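PDB 6E0O: cGAS/DncV-like nucleotidyltransferase in E. coli homolog from Elizabethkingia meningoseptica ATCC 13253 = NBRC 12535, which synthesises cyclic dinucleotides from ATP or GTP with magnesium, as the signal-producing enzyme of a CBASS defence system against bacteriophage. Local coordinates for residues N225-N228 with N229-I232; Q29-A32 with A33-K37. All coordinates share one frame; numbering follows the deposited sequence.

Contact 1: residues N225-N228 with N229-I232; sequences NVPN and NQFI
F231 sets the edge of its ring against the carbonyl groups of V226 and P227, just where a short 3-10 turn begins. V226 O lies in the ring plane, 3.5 Å from F231 CE1. P227 O also sits at the ring edge, near the plane. With CG anti to its carbonyl carbon (chi1 -63°), F231 swings the ring back toward V226, where V226 CG1 meets F231 CE1 at 3.8 Å. The same methyl also reaches Q230 CB, at 3.6 Å. The V226 and Q230 side chains cross at about a right angle. Q230 bends at chi2 (-68°) and runs alongside the P227 ring. Its NE2 makes a weak hydrogen bond to N229 OD1. Two i to i+3 hydrogen bonds hold the turn: Q230 N to P227 O, 3.0 Å, and F231 N to N228 O, 3.1 Å. A water donates to N228 O and F231 O and bridges them. The turn belongs to the loop between helices 216-224 and 236-252. K181 NZ, from helix 171-184, makes hydrogen bonds to V226 O and N228 OD1. V226 packs on I247 of helix 236-252, while F231 rests on L188 and M192 of helix 188-205.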
loop_
_atom_site.group_PDB
_atom_site.type_symbol
_atom_site.label_atom_id
_atom_site.label_comp_id
_atom_site.label_asym_id
_atom_site.label_seq_id
_atom_site.Cartn_x
_atom_site.Cartn_y
_atom_site.Cartn_z
ATOM N N ASN A 225 -6.774 11.575 -5.753
ATOM C CA ASN A 225 -7.593 12.236 -6.763
ATOM C C ASN A 225 -8.221 13.534 -6.276
ATOM O O ASN A 225 -8.873 14.227 -7.069
ATOM C CB ASN A 225 -8.658 11.274 -7.297
ATOM C CG ASN A 225 -8.079 10.236 -8.246
ATOM O OD1 ASN A 225 -8.096 10.409 -9.465
ATOM N ND2 ASN A 225 -7.556 9.150 -7.690
ATOM N N VAL A 226 -8.030 13.891 -5.015
ATOM C CA VAL A 226 -8.483 15.204 -4.541
ATOM C C VAL A 226 -7.549 16.257 -5.084
ATOM O O VAL A 226 -6.316 16.143 -4.913
ATOM C CB VAL A 226 -8.504 15.224 -3.007
ATOM C CG1 VAL A 226 -8.852 16.620 -2.497
ATOM C CG2 VAL A 226 -9.482 14.197 -2.468
ATOM N N PRO A 227 -8.032 17.310 -5.754
ATOM C CA PRO A 227 -7.121 18.290 -6.346
ATOM C C PRO A 227 -6.218 18.937 -5.307
ATOM O O PRO A 227 -6.604 19.151 -4.157
ATOM C CB PRO A 227 -8.056 19.314 -6.991
ATOM C CG PRO A 227 -9.291 18.506 -7.326
ATOM C CD PRO A 227 -9.438 17.572 -6.141
ATOM N N ASN A 228 -4.999 19.253 -5.742
ATOM C CA ASN A 228 -4.009 19.829 -4.844
ATOM C C ASN A 228 -4.519 21.079 -4.136
ATOM O O ASN A 228 -4.131 21.329 -2.991
ATOM C CB ASN A 228 -2.743 20.180 -5.626
ATOM C CG ASN A 228 -1.897 18.968 -5.949
ATOM O OD1 ASN A 228 -2.226 17.833 -5.589
ATOM N ND2 ASN A 228 -0.788 19.203 -6.633
ATOM N N ASN A 229 -5.362 21.881 -4.797
ATOM C CA ASN A 229 -5.813 23.135 -4.198
ATOM C C ASN A 229 -6.823 22.934 -3.068
ATOM O O ASN A 229 -7.274 23.929 -2.494
ATOM C CB ASN A 229 -6.336 24.108 -5.260
ATOM C CG ASN A 229 -7.643 23.675 -5.879
ATOM O OD1 ASN A 229 -8.247 22.682 -5.491
ATOM N ND2 ASN A 229 -8.101 24.450 -6.857
ATOM N N GLN A 230 -7.159 21.688 -2.712
ATOM C CA GLN A 230 -7.988 21.417 -1.544
ATOM C C GLN A 230 -7.164 21.248 -0.276
ATOM O O GLN A 230 -7.737 21.167 0.814
ATOM C CB GLN A 230 -8.797 20.132 -1.752
ATOM C CG GLN A 230 -9.730 20.159 -2.931
ATOM C CD GLN A 230 -10.864 21.130 -2.721
ATOM O OE1 GLN A 230 -11.528 21.116 -1.681
ATOM N NE2 GLN A 230 -11.092 21.989 -3.704
ATOM N N PHE A 231 -5.842 21.149 -0.394
ATOM C CA PHE A 231 -4.966 20.934 0.752
ATOM C C PHE A 231 -4.479 22.296 1.237
ATOM O O PHE A 231 -3.794 23.017 0.509
ATOM C CB PHE A 231 -3.821 20.001 0.348
ATOM C CG PHE A 231 -4.289 18.617 -0.055
ATOM C CD1 PHE A 231 -4.738 18.375 -1.340
ATOM C CD2 PHE A 231 -4.291 17.572 0.851
ATOM C CE1 PHE A 231 -5.177 17.124 -1.723
ATOM C CE2 PHE A 231 -4.730 16.307 0.474
ATOM C CZ PHE A 231 -5.173 16.085 -0.815
ATOM N N ILE A 232 -4.869 22.653 2.455
ATOM C CA ILE A 232 -4.693 24.003 2.977
ATOM C C ILE A 232 -3.535 23.976 3.958
ATOM O O ILE A 232 -3.630 23.373 5.031
ATOM C CB ILE A 232 -5.960 24.502 3.676
ATOM C CG1 ILE A 232 -7.163 24.422 2.753
ATOM C CG2 ILE A 232 -5.747 25.928 4.204
ATOM C CD1 ILE A 232 -8.462 24.556 3.523
HETATM O O HOH W 1 -1.949 22.355 -1.654
#

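Contact 2: residues Q29-A32 with A33-K37; sequences QITA and ALRAK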
loop_
_atom_site.group_PDB
_atom_site.type_symbol
_atom_site.label_atom_id
_atom_site.label_comp_id
_atom_site.label_asym_id
_atom_site.label_seq_id
_atom_site.Cartn_x
_atom_site.Cartn_y
_atom_site.Cartn_z
ATOM N N GLN A 29 17.649 -9.868 7.538
ATOM C CA GLN A 29 17.604 -11.314 7.694
ATOM C C GLN A 29 16.926 -11.971 6.504
ATOM O O GLN A 29 17.391 -13.004 6.009
ATOM C CB GLN A 29 16.871 -11.685 8.977
ATOM C CG GLN A 29 17.611 -11.321 10.241
ATOM C CD GLN A 29 16.800 -11.653 11.473
ATOM O OE1 GLN A 29 16.118 -12.673 11.511
ATOM N NE2 GLN A 29 16.844 -10.782 12.472
ATOM N N ILE A 30 15.803 -11.409 6.056
ATOM C CA ILE A 30 15.066 -12.003 4.947
ATOM C C ILE A 30 15.876 -11.909 3.665
ATOM O O ILE A 30 15.940 -12.862 2.881
ATOM C CB ILE A 30 13.664 -11.376 4.832
ATOM C CG1 ILE A 30 12.837 -11.916 6.008
ATOM C CG2 ILE A 30 13.053 -11.699 3.493
ATOM C CD1 ILE A 30 11.597 -11.161 6.293
ATOM N N THR A 31 16.509 -10.760 3.429
ATOM C CA THR A 31 17.337 -10.610 2.241
ATOM C C THR A 31 18.419 -11.680 2.192
ATOM O O THR A 31 18.628 -12.305 1.148
ATOM C CB THR A 31 17.932 -9.205 2.209
ATOM O OG1 THR A 31 16.875 -8.245 2.075
ATOM C CG2 THR A 31 18.892 -9.049 1.055
ATOM N N ALA A 32 19.090 -11.935 3.323
ATOM C CA ALA A 32 20.146 -12.946 3.337
ATOM C C ALA A 32 19.583 -14.320 2.986
ATOM O O ALA A 32 20.179 -15.066 2.201
ATOM C CB ALA A 32 20.845 -12.965 4.699
ATOM N N ALA A 33 18.428 -14.669 3.549
ATOM C CA ALA A 33 17.825 -15.966 3.260
ATOM C C ALA A 33 17.499 -16.106 1.777
ATOM O O ALA A 33 17.724 -17.163 1.176
ATOM C CB ALA A 33 16.578 -16.151 4.122
ATOM N N LEU A 34 16.968 -15.046 1.164
ATOM C CA LEU A 34 16.600 -15.121 -0.245
ATOM C C LEU A 34 17.832 -15.140 -1.142
ATOM O O LEU A 34 17.877 -15.895 -2.120
ATOM C CB LEU A 34 15.677 -13.959 -0.599
ATOM C CG LEU A 34 14.344 -13.949 0.145
ATOM C CD1 LEU A 34 13.582 -12.666 -0.186
ATOM C CD2 LEU A 34 13.503 -15.168 -0.175
ATOM N N ARG A 35 18.842 -14.327 -0.829
ATOM C CA ARG A 35 20.044 -14.306 -1.656
ATOM C C ARG A 35 20.756 -15.651 -1.626
ATOM O O ARG A 35 21.394 -16.040 -2.611
ATOM C CB ARG A 35 21.000 -13.207 -1.193
ATOM C CG ARG A 35 20.483 -11.790 -1.352
ATOM C CD ARG A 35 20.419 -11.355 -2.797
ATOM N NE ARG A 35 19.788 -10.040 -2.897
ATOM C CZ ARG A 35 19.325 -9.516 -4.026
ATOM N NH1 ARG A 35 19.439 -10.180 -5.162
ATOM N NH2 ARG A 35 18.736 -8.328 -4.014
ATOM N N ALA A 36 20.677 -16.374 -0.503
ATOM C CA ALA A 36 21.346 -17.669 -0.419
ATOM C C ALA A 36 20.854 -18.624 -1.498
ATOM O O ALA A 36 21.620 -19.465 -1.980
ATOM C CB ALA A 36 21.145 -18.282 0.967
ATOM N N LYS A 37 19.593 -18.509 -1.899
ATOM C CA LYS A 37 19.059 -19.355 -2.959
ATOM C C LYS A 37 19.113 -18.704 -4.334
ATOM O O LYS A 37 19.449 -19.374 -5.316
ATOM C CB LYS A 37 17.616 -19.770 -2.652
ATOM C CG LYS A 37 17.042 -20.698 -3.718
ATOM C CD LYS A 37 15.715 -21.350 -3.323
ATOM C CE LYS A 37 15.843 -22.330 -2.163
ATOM N NZ LYS A 37 16.668 -23.537 -2.463
#
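Four successive i to i+4 hydrogen bonds link residues 29-36 into a regular alpha-helical run, from A33 N to Q29 O through A36 N to A32 O. The run is part of helix 21-38, which packs on the mixed sheet of the nucleotidyltransferase fold. The shortest of the four joins R35 N to T31 O at 2.8 Å. I30 and L34 run alongside each other, one turn apart. Their branches meet at I30 CG2 and L34 CD1, 3.8 Å apart. Placing CG2 opposite the backbone N about chi1 brings this I30 methyl within reach of L34. Together the two buried side chains reach strands 62-68 and 135-147, with I30 on I64, L34 on M66, and both on V137. I30 touches A135 and V137, the neighbours of D136, a probable magnesium ligand whose side chain is about 8 Å from that of I30. A33 turns its methyl to V112 and F113 of helix 98-113. T31 and R35 form a second side-by-side pair, and both touch I44 of strand 42-47. T31 OG1 makes a hydrogen bond back to I27 O. R35 bends at chi2 (-71°), and its NH1 makes hydrogen bonds to G39 O and V42 O. The T31 methyl sits at the guanidinium edge, with T31 CG2 4.2 Å from R35 NE.

Overall arrangement
From the N terminus the chain first makes contact 2, inside helix 21-38. It then runs through the strands of the mixed sheet and helix 98-113. Helices 171-184 and 188-205 follow, and contact 1 comes after helix 216-224. The two contacts are in series, so they neither nest nor cross. Each is local: contact 2 joins successive turns of one helix, and contact 1 closes a tight turn before helix 236-252. Contact 2 ties its helix to strands 42-47, 62-68 and 135-147 and to helix 98-113. Contact 1 joins the loop after helix 216-224 to helices 171-184, 188-205 and 236-252. Their centres lie about 42 Å apart, on opposite sides of the chain's centre.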